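Local coordinates for short chain dehydrogenase (Mycobacterium smegmatis, PDB 3UCX) that probably works as an oxidoreductase of the short-chain dehydrogenase/reductase family, most likely with NAD(H) or NADP(H) as its cofactor, at the interface of chains A and B and the interface of chains A and C. Numbering follows the deposited sequence. Chains: chain A/B/C, Short chain dehydrogenase.

Contact 1: the interface of chains A and B. Residues chain A 169, 172-173, 176; chain B 153, 161.
The lysine chain of B:Lys161 runs straight out to CE and then bends at its last torsion (chi4 58°), which turns the amine nitrogen NZ away from A:Thr173 toward the amide end of A:Gln172. The lysine lies within the YxxxK motif of the short-chain dehydrogenases, as one of its x positions and not the catalytic lysine, on the long helix 158-179; A:Ala169, A:Gln172, A:Thr173 and A:Thr176 form one face of the same helix in chain A. NZ does not bond the amide directly: a water lies 2.8 Å from NZ and 3.1 Å from A:Gln172 OE1, joining the two, whose side chains meet at about a right angle. Nearer its root, the lysine and A:Thr173 run antiparallel alongside each other, with methylene CD of B:Lys161 3.4 Å from the hydroxyl OG1 of A:Thr173. That hydroxyl also makes a weak hydrogen bond back to the carbonyl O of A:Ala169, one turn earlier, while the methyl CB of A:Ala169 packs against CG and CE of the lysine.

Farther along the helix, A:Thr176 holds OG1 beside its own backbone N (chi1 -57°), from where it donates a hydrogen bond of 2.8 Å to the carbonyl O of B:Ser153. The donor stands above the carbonyl plane by 37°, away from a lone pair. In the same loop residue, the hydroxyl OG lies 3.3 Å from CB of A:Gln172, so B:Ser153 fits between the two helix side chains.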
ATOM      1  N   ALA A 169       3.022 -12.569   0.324  1.00 10.50           N
ATOM      2  CA  ALA A 169       2.531 -12.715  -1.041  1.00 11.20           C
ATOM      3  C   ALA A 169       1.849 -14.102  -1.200  1.00 10.95           C
ATOM      4  O   ALA A 169       0.722 -14.204  -1.676  1.00 11.26           O
ATOM      5  CB  ALA A 169       3.672 -12.558  -2.031  1.00 10.91           C
ATOM      6  N   GLN A 172      -1.490 -14.296   0.577  1.00 10.26           N
ATOM      7  CA  GLN A 172      -2.508 -13.597  -0.167  1.00 11.14           C
ATOM      8  C   GLN A 172      -3.064 -14.448  -1.328  1.00 10.84           C
ATOM      9  O   GLN A 172      -4.279 -14.591  -1.473  1.00 10.77           O
ATOM     10  CB  GLN A 172      -1.956 -12.264  -0.668  1.00 11.67           C
ATOM     11  CG  GLN A 172      -1.781 -11.241   0.472  1.00 11.89           C
ATOM     12  CD  GLN A 172      -1.094  -9.980   0.035  1.00 13.21           C
ATOM     13  OE1 GLN A 172      -0.417  -9.963  -0.997  1.00 13.86           O
ATOM     14  NE2 GLN A 172      -1.257  -8.886   0.822  1.00 12.79           N
ATOM     15  N   THR A 173      -2.181 -15.029  -2.128  1.00 11.06           N
ATOM     16  CA  THR A 173      -2.610 -15.946  -3.190  1.00 11.29           C
ATOM     17  C   THR A 173      -3.394 -17.150  -2.606  1.00 11.19           C
ATOM     18  O   THR A 173      -4.409 -17.589  -3.184  1.00 10.85           O
ATOM     19  CB  THR A 173      -1.404 -16.470  -3.983  1.00 11.75           C
ATOM     20  OG1 THR A 173      -0.673 -15.355  -4.546  1.00 12.37           O
ATOM     21  CG2 THR A 173      -1.870 -17.425  -5.138  1.00 12.43           C
ATOM     22  N   THR A 176      -6.973 -16.504  -2.052  1.00 11.56           N
ATOM     23  CA  THR A 176      -7.727 -16.629  -3.292  1.00 11.98           C
ATOM     24  C   THR A 176      -7.960 -18.104  -3.605  1.00 13.10           C
ATOM     25  O   THR A 176      -9.110 -18.514  -3.883  1.00 12.94           O
ATOM     26  CB  THR A 176      -7.009 -15.939  -4.455  1.00 12.22           C
ATOM     27  OG1 THR A 176      -6.799 -14.577  -4.096  1.00 11.67           O
ATOM     28  CG2 THR A 176      -7.831 -16.018  -5.771  1.00 12.35           C
TER
ATOM     29  N   SER B 153      -3.687 -10.787  -6.381  1.00 12.89           N
ATOM     30  CA  SER B 153      -3.521 -12.111  -5.786  0.50 13.14           C
ATOM     31  C   SER B 153      -4.294 -13.168  -6.567  1.00 13.89           C
ATOM     32  O   SER B 153      -4.817 -14.140  -5.999  1.00 14.37           O
ATOM     33  CB  SER B 153      -3.976 -12.044  -4.327  0.50 13.17           C
ATOM     34  OG  SER B 153      -3.140 -11.152  -3.596  0.50 12.59           O
ATOM     35  N   LYS B 161       4.128 -14.324  -8.350  1.00 13.19           N
ATOM     36  CA  LYS B 161       3.968 -13.273  -7.337  1.00 13.33           C
ATOM     37  C   LYS B 161       4.956 -13.425  -6.155  1.00 13.18           C
ATOM     38  O   LYS B 161       5.503 -12.423  -5.657  1.00 12.89           O
ATOM     39  CB  LYS B 161       2.532 -13.228  -6.813  1.00 13.36           C
ATOM     40  CG  LYS B 161       2.227 -12.133  -5.772  1.00 13.41           C
ATOM     41  CD  LYS B 161       0.847 -12.361  -5.187  1.00 14.07           C
ATOM     42  CE  LYS B 161       0.385 -11.400  -4.089  1.00 14.51           C
ATOM     43  NZ  LYS B 161       0.422 -10.036  -4.599  1.00 15.96           N
TER
HETATM   44  O   HOH W   1      -1.122  -8.022  -3.350  1.00 35.72           O

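Contact 2: the interface of chains A and C. Residues chain A 237-238, 241, 255; chain C 241, 246, 250.
A:Phe241 and C:Phe241, the same residue from two copies of a short-chain dehydrogenase, lay their rings face against face across a two-fold axis. The centroids are 4.0 Å apart and the planes tilted by 12°, a stack that is almost parallel but not concentric. Each ring places its partner's CG 3.6 Å above its plane, offset toward the rim, and the two side chains cross obliquely. The overlap therefore takes in the roots of the side chains as well as the aromatic carbons: CB of A:Phe241 lies 3.5 Å from CE1 of C:Phe241, and the symmetry repeats this with the chains exchanged. Both residues leave helix 232-243 with CG anti to the backbone N (chi1 165°), a setting that points each ring off its helix toward the other subunit.

The far end of the C:Phe241 ring packs against two further residues of chain A. A:Leu255, on strand 254-257, approaches from the opposite direction and brings its methyl CD2 to 3.8 Å from CE2. On the same ring, CZ lies 4.0 Å from CA of A:Ala238, one turn back along the helix from A:Phe241, where the small side chain probably leaves room for the ring near the backbone. CD2 of A:Leu255 also meets C:Ile250: the two side chains cross at about a right angle, with the isoleucine's terminal methyl CD1 4.0 Å away. Beside the stack, C:Leu246 from the short 3-10 turn 245-247 brings its CD2 branch to 3.7 Å from CB of A:Ser237, extending the apolar packing along the helix to a residue with a hydroxyl.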
ATOM      1  N   SER A 237      -3.981 -12.271  21.052  1.00 13.85           N
ATOM      2  CA  SER A 237      -5.384 -11.878  20.876  1.00 14.28           C
ATOM      3  C   SER A 237      -5.763 -11.643  19.399  1.00 13.74           C
ATOM      4  O   SER A 237      -6.852 -12.024  18.959  1.00 14.32           O
ATOM      5  CB  SER A 237      -5.695 -10.611  21.667  1.00 14.55           C
ATOM      6  OG  SER A 237      -5.658 -10.860  23.074  1.00 14.86           O
ATOM      7  N   ALA A 238      -4.892 -10.966  18.667  1.00 13.21           N
ATOM      8  CA  ALA A 238      -5.099 -10.717  17.228  1.00 12.96           C
ATOM      9  C   ALA A 238      -5.169 -12.036  16.441  1.00 13.00           C
ATOM     10  O   ALA A 238      -6.009 -12.195  15.560  1.00 12.33           O
ATOM     11  CB  ALA A 238      -3.977  -9.851  16.676  1.00 12.51           C
ATOM     12  N   PHE A 241      -8.438 -13.864  17.244  1.00 14.57           N
ATOM     13  CA  PHE A 241      -9.530 -13.227  16.506  1.00 14.77           C
ATOM     14  C   PHE A 241      -9.590 -13.741  15.062  1.00 14.54           C
ATOM     15  O   PHE A 241     -10.639 -14.222  14.614  1.00 14.33           O
ATOM     16  CB  PHE A 241      -9.379 -11.703  16.497  1.00 15.34           C
ATOM     17  CG  PHE A 241     -10.242 -11.011  15.492  1.00 15.21           C
ATOM     18  CD1 PHE A 241     -11.596 -10.891  15.689  1.00 16.70           C
ATOM     19  CD2 PHE A 241      -9.700 -10.507  14.342  1.00 15.90           C
ATOM     20  CE1 PHE A 241     -12.403 -10.240  14.748  1.00 16.27           C
ATOM     21  CE2 PHE A 241     -10.484  -9.872  13.393  1.00 16.15           C
ATOM     22  CZ  PHE A 241     -11.844  -9.744  13.610  1.00 16.09           C
ATOM     23  N   LEU A 255      -3.112  -8.097   9.541  1.00 12.15           N
ATOM     24  CA  LEU A 255      -3.469  -7.247  10.687  1.00 11.86           C
ATOM     25  C   LEU A 255      -2.182  -6.968  11.467  1.00 11.88           C
ATOM     26  O   LEU A 255      -1.555  -7.881  12.007  1.00 11.60           O
ATOM     27  CB  LEU A 255      -4.484  -7.964  11.557  1.00 11.93           C
ATOM     28  CG  LEU A 255      -4.954  -7.302  12.866  1.00 12.35           C
ATOM     29  CD1 LEU A 255      -5.568  -5.944  12.552  1.00 12.94           C
ATOM     30  CD2 LEU A 255      -5.927  -8.179  13.656  1.00 12.92           C
TER
ATOM     31  N   PHE C 241     -14.146  -6.336  17.902  1.00 14.57           N
ATOM     32  CA  PHE C 241     -12.758  -6.707  18.179  1.00 14.77           C
ATOM     33  C   PHE C 241     -11.880  -5.462  18.350  1.00 14.54           C
ATOM     34  O   PHE C 241     -11.201  -5.312  19.374  1.00 14.33           O
ATOM     35  CB  PHE C 241     -12.185  -7.584  17.062  1.00 15.34           C
ATOM     36  CG  PHE C 241     -10.696  -7.717  17.093  1.00 15.21           C
ATOM     37  CD1 PHE C 241     -10.078  -8.495  18.041  1.00 16.70           C
ATOM     38  CD2 PHE C 241      -9.920  -7.041  16.192  1.00 15.90           C
ATOM     39  CE1 PHE C 241      -8.684  -8.621  18.068  1.00 16.27           C
ATOM     40  CE2 PHE C 241      -8.539  -7.143  16.211  1.00 16.15           C
ATOM     41  CZ  PHE C 241      -7.929  -7.942  17.161  1.00 16.09           C
ATOM     42  N   LEU C 246      -9.040  -6.968  23.376  1.00 21.41           N
ATOM     43  CA  LEU C 246      -8.327  -7.909  22.515  1.00 21.06           C
ATOM     44  C   LEU C 246      -7.426  -7.138  21.530  1.00 19.49           C
ATOM     45  O   LEU C 246      -6.440  -7.676  21.038  1.00 19.71           O
ATOM     46  CB  LEU C 246      -9.270  -8.804  21.700  1.00 22.43           C
ATOM     47  CG  LEU C 246     -10.112  -9.924  22.350  1.00 23.67           C
ATOM     48  CD1 LEU C 246     -11.187 -10.417  21.384  1.00 23.59           C
ATOM     49  CD2 LEU C 246      -9.235 -11.091  22.780  1.00 23.92           C
ATOM     50  N   ILE C 250      -3.214  -2.690  19.154  1.00 11.68           N
ATOM     51  CA  ILE C 250      -3.497  -2.332  17.759  1.00 11.20           C
ATOM     52  C   ILE C 250      -4.052  -0.919  17.664  1.00 10.79           C
ATOM     53  O   ILE C 250      -5.093  -0.589  18.250  1.00 10.85           O
ATOM     54  CB  ILE C 250      -4.505  -3.305  17.099  1.00 11.34           C
ATOM     55  CG1 ILE C 250      -3.981  -4.744  17.202  1.00 11.33           C
ATOM     56  CG2 ILE C 250      -4.781  -2.853  15.655  1.00 10.44           C
ATOM     57  CD1 ILE C 250      -5.012  -5.778  16.735  1.00 11.53           C
TER

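Chain A takes part in both contacts but lends different elements to them: helix 158-179 in contact 1, helix 232-243 and strand 254-257 in contact 2. No residue position is common to the two, and the centres of their C-alpha atoms are about 22 Å apart. The two surfaces are separate, so one subunit can pair with chain B and chain C at once; each interface is itself two-fold symmetric. The deposited assembly of four copies fits the tetramer common in this family, although the structure alone does not show the solution state. Contact 1 includes a YxxxK residue, so assembly may help to hold the active-site helix.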